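Local coordinates for protein adenylate kinase (Cryptosporidium parvum Iowa II, PDB 3BE4) that probably transfers a phosphoryl group between ATP and AMP, as adenylate kinases do, and is captured here with the two-substrate mimic bis(adenosine)-5'-pentaphosphate bound, at residues Glu75-Gly80 with Lys103-Ile108; His6-Ile11 with Glu23-Glu28; Asp110-Val115 with Lys189-Leu194. One frame throughout, in Å; residues are numbered along the deposited sequence.

Contact 1: Glu75-Gly80 with Lys103-Ile108; sequences EKFDLG and KILSEI
Phe77 meets Ile104, Leu105 and Ile108 with a single benzyl group, and following that side chain outward shows how one aromatic ring can join two helices. CB starts the contact, 4.0 Å from Ile104 CG2. With chi1 at -83° the ring carbon CG stands beside the backbone N and anti to the carbonyl carbon, and the ring is laid under the same methyl: CG is 3.8 Å from Ile104 CG2, which hangs over one face, offset toward the rim. This is a CH-pi contact, the methyl lying 23° off the ring normal. One atom further, CD1 comes within 4.0 Å of Ile108 CD1, the end of a side chain that runs at about a right angle to that of Phe77. At the far end CE1 meets Leu105 CD2 at 3.8 Å and CZ touches the same methyl at 4.1 Å, both obliquely to the ring.

The two helices, 66-78 and 95-108, flank strand 86-89 in sequence within the P-loop kinase fold of the adenylate kinases, and Phe86 of that strand meets the Phe77 ring edge-to-face. Three residues on from Phe77, Gly80 has left helical geometry with a phi of 97°, in a Schellman motif. While the ring is buried, Ile108 is exposed, and Asp78 forms a salt bridge with Lys74 on its own helix.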
ATOM      1  N   GLU A  75     -14.951  -7.062   2.876  1.00 20.98           N
ATOM      2  CA  GLU A  75     -16.064  -6.157   2.960  1.00 23.34           C
ATOM      3  C   GLU A  75     -16.031  -5.316   1.673  1.00 22.62           C
ATOM      4  O   GLU A  75     -17.096  -5.098   0.976  1.00 24.79           O
ATOM      5  CB  GLU A  75     -15.955  -5.280   4.190  1.00 25.90           C
ATOM      6  CG  GLU A  75     -17.057  -4.240   4.248  1.00 29.78           C
ATOM      7  CD  GLU A  75     -17.033  -3.400   5.514  0.50 28.85           C
ATOM      8  OE1 GLU A  75     -15.954  -2.904   5.927  0.50 26.58           O
ATOM      9  OE2 GLU A  75     -18.142  -3.146   6.047  0.50 32.69           O
ATOM     10  N   LYS A  76     -14.834  -4.894   1.233  1.00 21.53           N
ATOM     11  CA  LYS A  76     -14.804  -4.044  -0.036  0.50 20.12           C
ATOM     12  C   LYS A  76     -15.276  -4.812  -1.212  1.00 18.61           C
ATOM     13  O   LYS A  76     -16.060  -4.323  -2.107  1.00 20.74           O
ATOM     14  CB  LYS A  76     -13.383  -3.611  -0.353  0.50 18.78           C
ATOM     15  CG  LYS A  76     -12.734  -2.748   0.724  0.50 21.70           C
ATOM     16  CD  LYS A  76     -13.119  -1.305   0.568  0.50 26.15           C
ATOM     17  CE  LYS A  76     -13.090  -0.600   1.924  0.50 27.88           C
ATOM     18  NZ  LYS A  76     -13.878   0.695   1.815  0.50 29.84           N
ATOM     19  N   PHE A  77     -14.773  -6.040  -1.392  1.00 18.86           N
ATOM     20  CA  PHE A  77     -15.184  -6.909  -2.480  1.00 17.52           C
ATOM     21  C   PHE A  77     -16.667  -7.186  -2.415  1.00 20.74           C
ATOM     22  O   PHE A  77     -17.308  -7.068  -3.458  1.00 21.54           O
ATOM     23  CB  PHE A  77     -14.419  -8.222  -2.409  1.00 19.62           C
ATOM     24  CG  PHE A  77     -13.043  -8.063  -3.062  1.00 18.03           C
ATOM     25  CD1 PHE A  77     -12.844  -8.273  -4.425  1.00 20.46           C
ATOM     26  CD2 PHE A  77     -11.905  -7.723  -2.273  1.00 22.52           C
ATOM     27  CE1 PHE A  77     -11.569  -8.131  -5.078  1.00 20.28           C
ATOM     28  CE2 PHE A  77     -10.562  -7.574  -2.887  1.00 19.92           C
ATOM     29  CZ  PHE A  77     -10.382  -7.830  -4.238  1.00 20.66           C
ATOM     30  N   ASP A  78     -17.180  -7.456  -1.210  1.00 21.29           N
ATOM     31  CA  ASP A  78     -18.615  -7.854  -1.116  1.00 22.22           C
ATOM     32  C   ASP A  78     -19.502  -6.641  -1.511  1.00 22.95           C
ATOM     33  O   ASP A  78     -20.662  -6.807  -2.007  1.00 24.88           O
ATOM     34  CB  ASP A  78     -18.928  -8.258   0.313  1.00 22.12           C
ATOM     35  CG  ASP A  78     -18.369  -9.743   0.640  1.00 25.65           C
ATOM     36  OD1 ASP A  78     -17.979 -10.454  -0.288  1.00 31.80           O
ATOM     37  OD2 ASP A  78     -18.396 -10.059   1.833  1.00 31.30           O
ATOM     38  N   LEU A  79     -19.054  -5.424  -1.214  1.00 22.21           N
ATOM     39  CA  LEU A  79     -19.909  -4.219  -1.518  1.00 20.07           C
ATOM     40  C   LEU A  79     -19.910  -3.873  -3.000  1.00 21.19           C
ATOM     41  O   LEU A  79     -20.633  -2.941  -3.338  1.00 21.09           O
ATOM     42  CB  LEU A  79     -19.400  -3.039  -0.700  1.00 22.46           C
ATOM     43  CG  LEU A  79     -19.506  -3.133   0.867  1.00 24.30           C
ATOM     44  CD1 LEU A  79     -18.724  -1.998   1.423  1.00 30.60           C
ATOM     45  CD2 LEU A  79     -20.973  -3.118   1.337  1.00 32.64           C
ATOM     46  N   GLY A  80     -18.991  -4.445  -3.781  1.00 19.90           N
ATOM     47  CA  GLY A  80     -18.832  -4.144  -5.279  1.00 19.11           C
ATOM     48  C   GLY A  80     -17.775  -3.129  -5.590  1.00 19.66           C
ATOM     49  O   GLY A  80     -17.686  -2.666  -6.748  1.00 21.72           O
ATOM     50  N   LYS A 103      -9.124 -17.076  -1.995  1.00 24.87           N
ATOM     51  CA  LYS A 103     -10.497 -17.580  -1.704  1.00 27.22           C
ATOM     52  C   LYS A 103     -11.523 -16.541  -2.043  1.00 28.27           C
ATOM     53  O   LYS A 103     -12.560 -16.857  -2.647  1.00 30.01           O
ATOM     54  CB  LYS A 103     -10.629 -17.999  -0.229  1.00 28.35           C
ATOM     55  CG  LYS A 103      -9.748 -19.201   0.076  1.00 31.40           C
ATOM     56  CD  LYS A 103      -9.894 -19.725   1.544  1.00 33.38           C
ATOM     57  CE  LYS A 103      -8.722 -20.637   1.952  1.00 40.61           C
ATOM     58  NZ  LYS A 103      -8.797 -20.577   3.482  1.00 47.28           N
ATOM     59  N   ILE A 104     -11.260 -15.275  -1.692  1.00 24.91           N
ATOM     60  CA  ILE A 104     -12.190 -14.209  -1.984  1.00 26.15           C
ATOM     61  C   ILE A 104     -12.314 -14.120  -3.464  1.00 26.66           C
ATOM     62  O   ILE A 104     -13.473 -14.061  -4.007  1.00 27.74           O
ATOM     63  CB  ILE A 104     -11.655 -12.840  -1.431  1.00 25.51           C
ATOM     64  CG1 ILE A 104     -11.808 -12.755   0.041  1.00 26.15           C
ATOM     65  CG2 ILE A 104     -12.431 -11.659  -2.130  1.00 24.89           C
ATOM     66  CD1 ILE A 104     -10.982 -11.574   0.739  1.00 26.76           C
ATOM     67  N   LEU A 105     -11.215 -14.131  -4.238  1.00 25.80           N
ATOM     68  CA  LEU A 105     -11.296 -13.958  -5.696  1.00 27.72           C
ATOM     69  C   LEU A 105     -11.928 -15.233  -6.307  1.00 31.35           C
ATOM     70  O   LEU A 105     -12.602 -15.163  -7.344  1.00 32.53           O
ATOM     71  CB  LEU A 105      -9.943 -13.755  -6.371  1.00 26.88           C
ATOM     72  CG  LEU A 105      -9.230 -12.450  -5.937  1.00 25.86           C
ATOM     73  CD1 LEU A 105      -7.744 -12.405  -6.324  1.00 22.22           C
ATOM     74  CD2 LEU A 105     -10.006 -11.225  -6.532  1.00 24.89           C
ATOM     75  N   SER A 106     -11.622 -16.382  -5.708  1.00 31.33           N
ATOM     76  CA  SER A 106     -12.147 -17.676  -6.268  1.00 37.29           C
ATOM     77  C   SER A 106     -13.658 -17.632  -6.183  1.00 37.89           C
ATOM     78  O   SER A 106     -14.363 -17.946  -7.169  1.00 40.45           O
ATOM     79  CB  SER A 106     -11.577 -18.862  -5.515  1.00 34.60           C
ATOM     80  OG  SER A 106     -12.182 -20.012  -6.048  1.00 46.63           O
ATOM     81  N   GLU A 107     -14.173 -17.159  -5.064  1.00 38.66           N
ATOM     82  CA  GLU A 107     -15.612 -17.060  -4.854  1.00 40.74           C
ATOM     83  C   GLU A 107     -16.345 -16.067  -5.716  1.00 41.78           C
ATOM     84  O   GLU A 107     -17.565 -16.126  -5.772  1.00 42.38           O
ATOM     85  CB  GLU A 107     -15.928 -16.839  -3.388  1.00 40.95           C
ATOM     86  CG  GLU A 107     -15.452 -18.112  -2.647  1.00 45.77           C
ATOM     87  CD  GLU A 107     -15.195 -17.919  -1.145  1.00 52.79           C
ATOM     88  OE1 GLU A 107     -15.594 -16.849  -0.579  1.00 55.40           O
ATOM     89  OE2 GLU A 107     -14.582 -18.859  -0.532  1.00 55.40           O
ATOM     90  N   ILE A 108     -15.626 -15.177  -6.406  1.00 41.86           N
ATOM     91  CA  ILE A 108     -16.307 -14.338  -7.394  1.00 43.68           C
ATOM     92  C   ILE A 108     -15.934 -14.707  -8.829  1.00 43.12           C
ATOM     93  O   ILE A 108     -16.509 -14.217  -9.757  1.00 44.31           O
ATOM     94  CB  ILE A 108     -16.034 -12.886  -7.233  1.00 44.78           C
ATOM     95  CG1 ILE A 108     -16.082 -12.432  -5.785  1.00 43.73           C
ATOM     96  CG2 ILE A 108     -16.980 -12.117  -8.151  1.00 46.14           C
ATOM     97  CD1 ILE A 108     -15.135 -11.313  -5.582  1.00 44.69           C
TER

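Contact 2: His6-Ile11 with Glu23-Glu28; sequences HNLILI and EFIKKE
Ile25 reaches from its helix to the ends of Leu8 and Leu10 of the neighbouring strand and touches each with a different branch. Its CG2 methyl comes to 4.2 Å from Leu8 CD1 in one of the two conformers of Leu8, so this touch is the less certain one, while the longer arm ends with CD1 at 4.3 Å from Leu10 CD1. The division follows from its torsions: chi1 of -69° sets CG1 anti to the carbonyl carbon and leaves CG2 anti to the backbone N, and chi2 of 172° stretches the arm out toward Leu10. Leu8 and Leu10 both point toward the helix.

These are relaxed van der Waals distances, and the two segments bury just 99 Å² between them; yet all three touching residues are buried, because neighbours complete the layer. Val87 of the adjacent strand touches both Leu10 and Ile25, and Leu31 touches both Leu8 and Ile25. Beside this apolar core, CG1 of Ile25 also lies 3.6 Å above the plane of the Phe24 ring, toward its rim.

The outer side of the helix is a different matter. Glu23 and Lys26 are exposed, and their pairing is loose, a long salt bridge with Lys26 NZ 3.9 Å from Glu23 OE1. Glu28, partly exposed, instead forms a salt bridge with Lys214.

Strand 7-12 leading through a short loop into helix 18-29, which then packs back on the sheet, is the strand, P-loop and helix unit that opens the nucleotide-binding core of P-loop kinases.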
ATOM      1  N   HIS A   6      -7.484  -3.513 -14.212  1.00 17.15           N
ATOM      2  CA  HIS A   6      -6.500  -4.517 -13.822  1.00 19.57           C
ATOM      3  C   HIS A   6      -6.818  -4.882 -12.427  1.00 16.07           C
ATOM      4  O   HIS A   6      -7.380  -4.098 -11.672  1.00 18.63           O
ATOM      5  CB  HIS A   6      -5.076  -3.838 -13.778  1.00 20.76           C
ATOM      6  CG  HIS A   6      -4.550  -3.445 -15.114  1.00 24.32           C
ATOM      7  ND1 HIS A   6      -4.925  -2.280 -15.759  1.00 27.55           N
ATOM      8  CD2 HIS A   6      -3.671  -4.056 -15.941  1.00 29.81           C
ATOM      9  CE1 HIS A   6      -4.319  -2.210 -16.941  1.00 26.56           C
ATOM     10  NE2 HIS A   6      -3.541  -3.262 -17.060  1.00 31.08           N
ATOM     11  N   ASN A   7      -6.379  -6.063 -12.013  1.00 18.30           N
ATOM     12  CA  ASN A   7      -6.492  -6.570 -10.633  1.00 20.01           C
ATOM     13  C   ASN A   7      -5.092  -6.733 -10.167  1.00 19.91           C
ATOM     14  O   ASN A   7      -4.417  -7.713 -10.485  1.00 21.51           O
ATOM     15  CB  ASN A   7      -7.269  -7.917 -10.522  1.00 19.62           C
ATOM     16  CG  ASN A   7      -8.761  -7.711 -10.869  1.00 25.59           C
ATOM     17  OD1 ASN A   7      -9.240  -6.606 -10.833  1.00 21.85           O
ATOM     18  ND2 ASN A   7      -9.466  -8.796 -11.201  1.00 27.63           N
ATOM     19  N   LEU A   8      -4.665  -5.776  -9.351  1.00 16.98           N
ATOM     20  CA  LEU A   8      -3.193  -5.554  -9.112  0.50 17.28           C
ATOM     21  C   LEU A   8      -2.895  -5.639  -7.616  1.00 16.03           C
ATOM     22  O   LEU A   8      -3.656  -5.222  -6.781  1.00 17.29           O
ATOM     23  CB  LEU A   8      -2.667  -4.168  -9.428  0.50 17.29           C
ATOM     24  CG  LEU A   8      -2.897  -3.771 -10.839  0.50 14.51           C
ATOM     25  CD1 LEU A   8      -2.467  -2.346 -10.983  0.50 18.88           C
ATOM     26  CD2 LEU A   8      -2.137  -4.640 -11.795  0.50 19.17           C
ATOM     27  N   ILE A   9      -1.754  -6.243  -7.307  1.00 17.61           N
ATOM     28  CA  ILE A   9      -1.196  -6.133  -5.931  1.00 16.95           C
ATOM     29  C   ILE A   9       0.168  -5.436  -6.082  1.00 16.59           C
ATOM     30  O   ILE A   9       0.911  -5.759  -6.989  1.00 17.91           O
ATOM     31  CB  ILE A   9      -0.939  -7.565  -5.372  1.00 17.39           C
ATOM     32  CG1 ILE A   9      -2.278  -8.327  -5.120  1.00 19.31           C
ATOM     33  CG2 ILE A   9      -0.233  -7.505  -3.992  1.00 17.16           C
ATOM     34  CD1 ILE A   9      -2.092  -9.743  -4.576  1.00 20.06           C
ATOM     35  N   LEU A  10       0.424  -4.470  -5.220  1.00 15.71           N
ATOM     36  CA  LEU A  10       1.790  -3.929  -5.067  1.00 17.46           C
ATOM     37  C   LEU A  10       2.437  -4.543  -3.782  1.00 17.19           C
ATOM     38  O   LEU A  10       1.823  -4.536  -2.692  1.00 18.64           O
ATOM     39  CB  LEU A  10       1.693  -2.445  -4.899  1.00 17.79           C
ATOM     40  CG  LEU A  10       0.945  -1.708  -6.039  1.00 16.15           C
ATOM     41  CD1 LEU A  10       1.131  -0.244  -5.814  1.00 19.38           C
ATOM     42  CD2 LEU A  10       1.419  -2.132  -7.375  1.00 16.58           C
ATOM     43  N   ILE A  11       3.646  -5.141  -3.851  1.00 18.12           N
ATOM     44  CA  ILE A  11       4.264  -5.621  -2.626  1.00 19.66           C
ATOM     45  C   ILE A  11       5.602  -4.833  -2.579  1.00 18.31           C
ATOM     46  O   ILE A  11       6.267  -4.583  -3.590  1.00 16.68           O
ATOM     47  CB  ILE A  11       4.704  -7.112  -2.840  1.00 21.44           C
ATOM     48  CG1 ILE A  11       3.471  -8.006  -2.883  1.00 26.14           C
ATOM     49  CG2 ILE A  11       5.532  -7.610  -1.599  1.00 23.80           C
ATOM     50  CD1 ILE A  11       3.903  -9.450  -3.289  1.00 25.89           C
ATOM     51  N   GLU A  23      -1.597   6.818  -6.521  1.00 18.33           N
ATOM     52  CA  GLU A  23      -2.253   8.029  -6.985  1.00 21.93           C
ATOM     53  C   GLU A  23      -2.364   8.026  -8.486  1.00 22.61           C
ATOM     54  O   GLU A  23      -3.440   8.397  -9.019  1.00 23.32           O
ATOM     55  CB  GLU A  23      -1.498   9.298  -6.501  1.00 24.59           C
ATOM     56  CG  GLU A  23      -2.111  10.571  -7.159  1.00 32.31           C
ATOM     57  CD  GLU A  23      -2.991  11.273  -6.111  1.00 48.18           C
ATOM     58  OE1 GLU A  23      -3.666  10.554  -5.281  1.00 45.83           O
ATOM     59  OE2 GLU A  23      -2.929  12.538  -6.071  1.00 52.21           O
ATOM     60  N   PHE A  24      -1.303   7.723  -9.235  1.00 21.72           N
ATOM     61  CA  PHE A  24      -1.467   7.747 -10.731  1.00 23.51           C
ATOM     62  C   PHE A  24      -2.268   6.537 -11.095  1.00 21.01           C
ATOM     63  O   PHE A  24      -3.013   6.591 -12.038  1.00 22.57           O
ATOM     64  CB  PHE A  24      -0.194   7.873 -11.644  1.00 27.93           C
ATOM     65  CG  PHE A  24       0.348   6.563 -12.201  1.00 25.58           C
ATOM     66  CD1 PHE A  24       1.228   5.823 -11.399  1.00 26.08           C
ATOM     67  CD2 PHE A  24       0.094   6.120 -13.462  1.00 28.16           C
ATOM     68  CE1 PHE A  24       1.811   4.584 -11.803  1.00 31.47           C
ATOM     69  CE2 PHE A  24       0.651   4.912 -13.924  1.00 23.39           C
ATOM     70  CZ  PHE A  24       1.533   4.097 -13.064  1.00 28.68           C
ATOM     71  N   ILE A  25      -2.029   5.374 -10.464  1.00 18.83           N
ATOM     72  CA  ILE A  25      -2.763   4.175 -10.928  1.00 16.59           C
ATOM     73  C   ILE A  25      -4.280   4.344 -10.786  1.00 19.65           C
ATOM     74  O   ILE A  25      -5.057   3.956 -11.679  1.00 20.10           O
ATOM     75  CB  ILE A  25      -2.273   2.952 -10.096  1.00 14.70           C
ATOM     76  CG1 ILE A  25      -0.812   2.588 -10.445  1.00 18.39           C
ATOM     77  CG2 ILE A  25      -3.195   1.732 -10.337  1.00 18.63           C
ATOM     78  CD1 ILE A  25      -0.221   1.486  -9.465  1.00 19.28           C
ATOM     79  N   LYS A  26      -4.784   4.913  -9.676  1.00 18.96           N
ATOM     80  CA  LYS A  26      -6.213   5.150  -9.459  1.00 21.24           C
ATOM     81  C   LYS A  26      -6.704   6.042 -10.551  1.00 23.96           C
ATOM     82  O   LYS A  26      -7.798   5.794 -11.117  1.00 25.69           O
ATOM     83  CB  LYS A  26      -6.381   6.052  -8.192  1.00 25.06           C
ATOM     84  CG  LYS A  26      -6.453   5.341  -7.127  1.00 30.29           C
ATOM     85  CD  LYS A  26      -6.250   6.273  -5.862  1.00 30.51           C
ATOM     86  CE  LYS A  26      -6.788   7.694  -5.858  1.00 36.62           C
ATOM     87  NZ  LYS A  26      -6.634   8.210  -4.374  1.00 37.96           N
ATOM     88  N   LYS A  27      -5.954   7.059 -10.847  1.00 24.59           N
ATOM     89  CA  LYS A  27      -6.492   8.115 -11.679  1.00 28.86           C
ATOM     90  C   LYS A  27      -6.361   7.640 -13.138  1.00 27.67           C
ATOM     91  O   LYS A  27      -7.351   7.724 -13.890  1.00 32.48           O
ATOM     92  CB  LYS A  27      -5.750   9.406 -11.449  1.00 30.88           C
ATOM     93  N   GLU A  28      -5.274   7.028 -13.524  1.00 24.71           N
ATOM     94  CA  GLU A  28      -5.104   6.726 -14.950  1.00 25.09           C
ATOM     95  C   GLU A  28      -5.904   5.511 -15.358  1.00 24.08           C
ATOM     96  O   GLU A  28      -6.269   5.350 -16.547  1.00 25.10           O
ATOM     97  CB  GLU A  28      -3.641   6.351 -15.169  1.00 28.11           C
ATOM     98  CG  GLU A  28      -3.208   6.610 -16.550  1.00 36.45           C
ATOM     99  CD  GLU A  28      -2.228   7.767 -16.488  0.50 38.78           C
ATOM    100  OE1 GLU A  28      -1.198   7.678 -17.177  0.50 41.44           O
ATOM    101  OE2 GLU A  28      -2.461   8.701 -15.675  0.50 40.34           O
TER

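Contact 3: Asp110-Val115 with Lys189-Leu194; sequences DSLTSV and KFYEDL
A chi1 of -70° at Tyr191, which places CG anti to the carbonyl carbon, and one of 172° at Val115, which sends CG2 beside the backbone N, together bring a methyl over an aromatic face. Val115 CG2 lies 3.6 Å from Tyr191 CG and 3.7 Å from Tyr191 CD1. It sits 3.9 Å from the ring centroid and 24° off the normal, so the CH-pi contact falls on the part of the ring nearest the helix rather than over its middle. The other Val115 methyl, CG1, lies on the same side of the ring plane, toward the opposite ortho carbon, 4.0 Å from Tyr191 CD2. Both methyls rest side by side on one face at the base of the ring, and Val115 CB lies 4.1 Å from Tyr191 CB.

Helix 186-192 packs here on the parallel five-stranded sheet of the P-loop kinase core, in which strand 114-119 lies between strands 7-12 and 197-201. Leu197 of the latter touches both Val115 and Tyr191, and Ile9 of the former touches both Tyr191 and Leu112.

Leu112, in the loop that leads into the strand, makes the second contact. Its CD1 comes to 3.6 Å from Tyr191 CE1, approaching obliquely to the ring plane, with the two side chains at about a right angle.

The ring is covered from both directions. Opposite Val115 CG2, Phe190 CD2 lies 3.5 Å above the plane over the ring centre, so the tyrosine is held between a methyl from the sheet and the aromatic residue next to it in the helix. Ala98 of helix 95-108 touches both of these aromatic residues.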
ATOM      1  N   ASP A 110     -13.194 -13.904 -10.231  1.00 42.66           N
ATOM      2  CA  ASP A 110     -12.228 -12.958 -10.794  1.00 40.09           C
ATOM      3  C   ASP A 110     -10.824 -13.508 -10.461  1.00 40.37           C
ATOM      4  O   ASP A 110     -10.653 -14.513  -9.722  1.00 40.65           O
ATOM      5  CB  ASP A 110     -12.543 -11.540 -10.330  1.00 40.70           C
ATOM      6  CG  ASP A 110     -12.152 -10.430 -11.388  1.00 41.08           C
ATOM      7  OD1 ASP A 110     -11.486 -10.719 -12.435  1.00 36.51           O
ATOM      8  OD2 ASP A 110     -12.494  -9.233 -11.143  1.00 37.96           O
ATOM      9  N   SER A 111      -9.801 -12.940 -11.074  1.00 36.83           N
ATOM     10  CA  SER A 111      -8.426 -13.400 -10.806  1.00 34.95           C
ATOM     11  C   SER A 111      -7.493 -12.168 -10.844  1.00 31.20           C
ATOM     12  O   SER A 111      -7.851 -11.124 -11.426  1.00 28.27           O
ATOM     13  CB  SER A 111      -7.958 -14.380 -11.869  1.00 37.11           C
ATOM     14  OG  SER A 111      -8.131 -13.729 -13.131  1.00 41.03           O
ATOM     15  N   LEU A 112      -6.294 -12.339 -10.268  1.00 28.47           N
ATOM     16  CA  LEU A 112      -5.276 -11.284 -10.343  1.00 25.62           C
ATOM     17  C   LEU A 112      -4.675 -11.109 -11.718  1.00 25.16           C
ATOM     18  O   LEU A 112      -4.428 -12.113 -12.413  1.00 28.76           O
ATOM     19  CB  LEU A 112      -4.124 -11.710  -9.381  1.00 25.00           C
ATOM     20  CG  LEU A 112      -4.534 -11.647  -7.938  1.00 22.42           C
ATOM     21  CD1 LEU A 112      -3.504 -12.300  -6.911  1.00 23.75           C
ATOM     22  CD2 LEU A 112      -4.823 -10.220  -7.475  1.00 22.61           C
ATOM     23  N   THR A 113      -4.458  -9.850 -12.162  1.00 24.64           N
ATOM     24  CA  THR A 113      -3.757  -9.531 -13.340  1.00 25.37           C
ATOM     25  C   THR A 113      -2.232  -9.595 -13.159  1.00 26.89           C
ATOM     26  O   THR A 113      -1.490 -10.149 -13.993  1.00 27.69           O
ATOM     27  CB  THR A 113      -4.120  -8.041 -13.786  1.00 25.56           C
ATOM     28  OG1 THR A 113      -5.460  -8.029 -13.933  1.00 31.79           O
ATOM     29  CG2 THR A 113      -3.421  -7.622 -15.152  1.00 31.04           C
ATOM     30  N   SER A 114      -1.729  -8.890 -12.132  1.00 22.54           N
ATOM     31  CA  SER A 114      -0.299  -8.666 -12.071  1.00 23.27           C
ATOM     32  C   SER A 114      -0.009  -8.389 -10.620  1.00 20.52           C
ATOM     33  O   SER A 114      -0.876  -7.842  -9.927  1.00 21.21           O
ATOM     34  CB  SER A 114       0.150  -7.348 -12.810  1.00 25.64           C
ATOM     35  OG  SER A 114       0.170  -7.601 -14.235  1.00 33.41           O
ATOM     36  N   VAL A 115       1.202  -8.740 -10.200  1.00 19.35           N
ATOM     37  CA  VAL A 115       1.689  -8.357  -8.866  1.00 18.18           C
ATOM     38  C   VAL A 115       3.002  -7.628  -9.176  1.00 19.64           C
ATOM     39  O   VAL A 115       3.854  -8.124  -9.951  1.00 21.83           O
ATOM     40  CB  VAL A 115       1.984  -9.627  -7.998  1.00 17.83           C
ATOM     41  CG1 VAL A 115       2.671  -9.249  -6.706  1.00 18.81           C
ATOM     42  CG2 VAL A 115       0.676 -10.404  -7.700  1.00 17.00           C
ATOM     43  N   LYS A 189       7.993 -14.968  -3.857  1.00 24.28           N
ATOM     44  CA  LYS A 189       8.002 -16.325  -4.494  1.00 26.36           C
ATOM     45  C   LYS A 189       6.613 -16.888  -4.736  1.00 24.94           C
ATOM     46  O   LYS A 189       6.369 -17.489  -5.782  1.00 26.26           O
ATOM     47  CB  LYS A 189       8.918 -17.234  -3.624  1.00 26.43           C
ATOM     48  CG  LYS A 189      10.304 -16.746  -3.844  0.50 26.86           C
ATOM     49  CD  LYS A 189      11.390 -17.557  -3.148  0.50 27.98           C
ATOM     50  CE  LYS A 189      12.819 -16.905  -3.306  0.50 28.52           C
ATOM     51  NZ  LYS A 189      13.355 -16.679  -4.704  0.50 31.67           N
ATOM     52  N   PHE A 190       5.673 -16.638  -3.807  1.00 23.97           N
ATOM     53  CA  PHE A 190       4.292 -17.075  -3.863  1.00 23.27           C
ATOM     54  C   PHE A 190       3.731 -16.627  -5.194  1.00 23.77           C
ATOM     55  O   PHE A 190       3.082 -17.406  -5.915  1.00 24.91           O
ATOM     56  CB  PHE A 190       3.478 -16.465  -2.717  1.00 23.92           C
ATOM     57  CG  PHE A 190       2.010 -16.890  -2.661  1.00 23.98           C
ATOM     58  CD1 PHE A 190       1.560 -17.912  -1.768  1.00 28.42           C
ATOM     59  CD2 PHE A 190       1.061 -16.230  -3.407  1.00 21.88           C
ATOM     60  CE1 PHE A 190       0.227 -18.275  -1.694  1.00 25.56           C
ATOM     61  CE2 PHE A 190      -0.293 -16.579  -3.346  1.00 21.42           C
ATOM     62  CZ  PHE A 190      -0.746 -17.580  -2.480  1.00 26.21           C
ATOM     63  N   TYR A 191       3.940 -15.364  -5.540  1.00 22.04           N
ATOM     64  CA  TYR A 191       3.392 -14.844  -6.806  1.00 23.14           C
ATOM     65  C   TYR A 191       4.194 -15.132  -8.033  1.00 24.48           C
ATOM     66  O   TYR A 191       3.626 -15.129  -9.150  1.00 25.49           O
ATOM     67  CB  TYR A 191       3.057 -13.335  -6.681  1.00 20.76           C
ATOM     68  CG  TYR A 191       1.873 -13.182  -5.765  1.00 20.24           C
ATOM     69  CD1 TYR A 191       0.603 -13.680  -6.085  1.00 20.91           C
ATOM     70  CD2 TYR A 191       2.013 -12.505  -4.513  1.00 19.72           C
ATOM     71  CE1 TYR A 191      -0.529 -13.545  -5.202  1.00 22.67           C
ATOM     72  CE2 TYR A 191       0.910 -12.352  -3.650  1.00 18.60           C
ATOM     73  CZ  TYR A 191      -0.343 -12.906  -3.963  1.00 21.61           C
ATOM     74  OH  TYR A 191      -1.360 -12.741  -3.087  1.00 20.54           O
ATOM     75  N   GLU A 192       5.507 -15.255  -7.895  1.00 24.86           N
ATOM     76  CA  GLU A 192       6.355 -15.708  -9.037  1.00 28.14           C
ATOM     77  C   GLU A 192       5.954 -17.121  -9.434  1.00 30.16           C
ATOM     78  O   GLU A 192       5.923 -17.455 -10.613  1.00 32.24           O
ATOM     79  CB  GLU A 192       7.777 -15.751  -8.600  1.00 30.08           C
ATOM     80  CG  GLU A 192       8.337 -14.355  -8.605  1.00 29.25           C
ATOM     81  CD  GLU A 192       9.846 -14.380  -8.272  1.00 34.82           C
ATOM     82  OE1 GLU A 192      10.301 -15.295  -7.505  1.00 39.44           O
ATOM     83  OE2 GLU A 192      10.554 -13.474  -8.750  1.00 37.87           O
ATOM     84  N   ASP A 193       5.633 -17.942  -8.454  1.00 30.49           N
ATOM     85  CA  ASP A 193       5.116 -19.331  -8.727  1.00 33.00           C
ATOM     86  C   ASP A 193       3.810 -19.400  -9.479  1.00 33.94           C
ATOM     87  O   ASP A 193       3.546 -20.398 -10.164  1.00 36.69           O
ATOM     88  CB  ASP A 193       5.033 -20.161  -7.450  1.00 33.69           C
ATOM     89  CG  ASP A 193       6.444 -20.530  -6.916  1.00 37.48           C
ATOM     90  OD1 ASP A 193       7.452 -20.278  -7.614  1.00 43.42           O
ATOM     91  OD2 ASP A 193       6.552 -21.043  -5.773  1.00 43.77           O
ATOM     92  N   LEU A 194       3.036 -18.320  -9.463  1.00 31.88           N
ATOM     93  CA  LEU A 194       1.793 -18.177 -10.181  1.00 28.99           C
ATOM     94  C   LEU A 194       2.088 -17.501 -11.515  1.00 29.31           C
ATOM     95  O   LEU A 194       1.198 -17.383 -12.359  1.00 32.27           O
ATOM     96  CB  LEU A 194       0.726 -17.357  -9.353  1.00 29.28           C
ATOM     97  CG  LEU A 194       0.206 -18.041  -8.059  1.00 30.35           C
ATOM     98  CD1 LEU A 194      -0.669 -17.114  -7.172  1.00 28.65           C
ATOM     99  CD2 LEU A 194      -0.560 -19.348  -8.379  1.00 34.31           C
TER

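Overall arrangement
The three contacts come in series along the chain, contact 2 first, then contact 1, then contact 3, with their centres 15 to 18 Å apart. Contacts 2 and 3 share the central parallel sheet through the neighbouring strands 7-12 and 114-119, and they touch where Asn7 O meets Thr113 N at 2.7 Å, a probable hydrogen bond. Contact 1 reaches contact 3 through Leu105, whose CD1 is 3.7 Å from Leu112 CG, but does not touch contact 2. Contact 2 sets helix 18-29 on one face of the sheet, contact 3 sets helix 186-192 on the other, and contact 1 joins helix 95-108 to helix 66-78, with bis(adenosine)-5'-pentaphosphate about 7 Å from the Leu10 side chain.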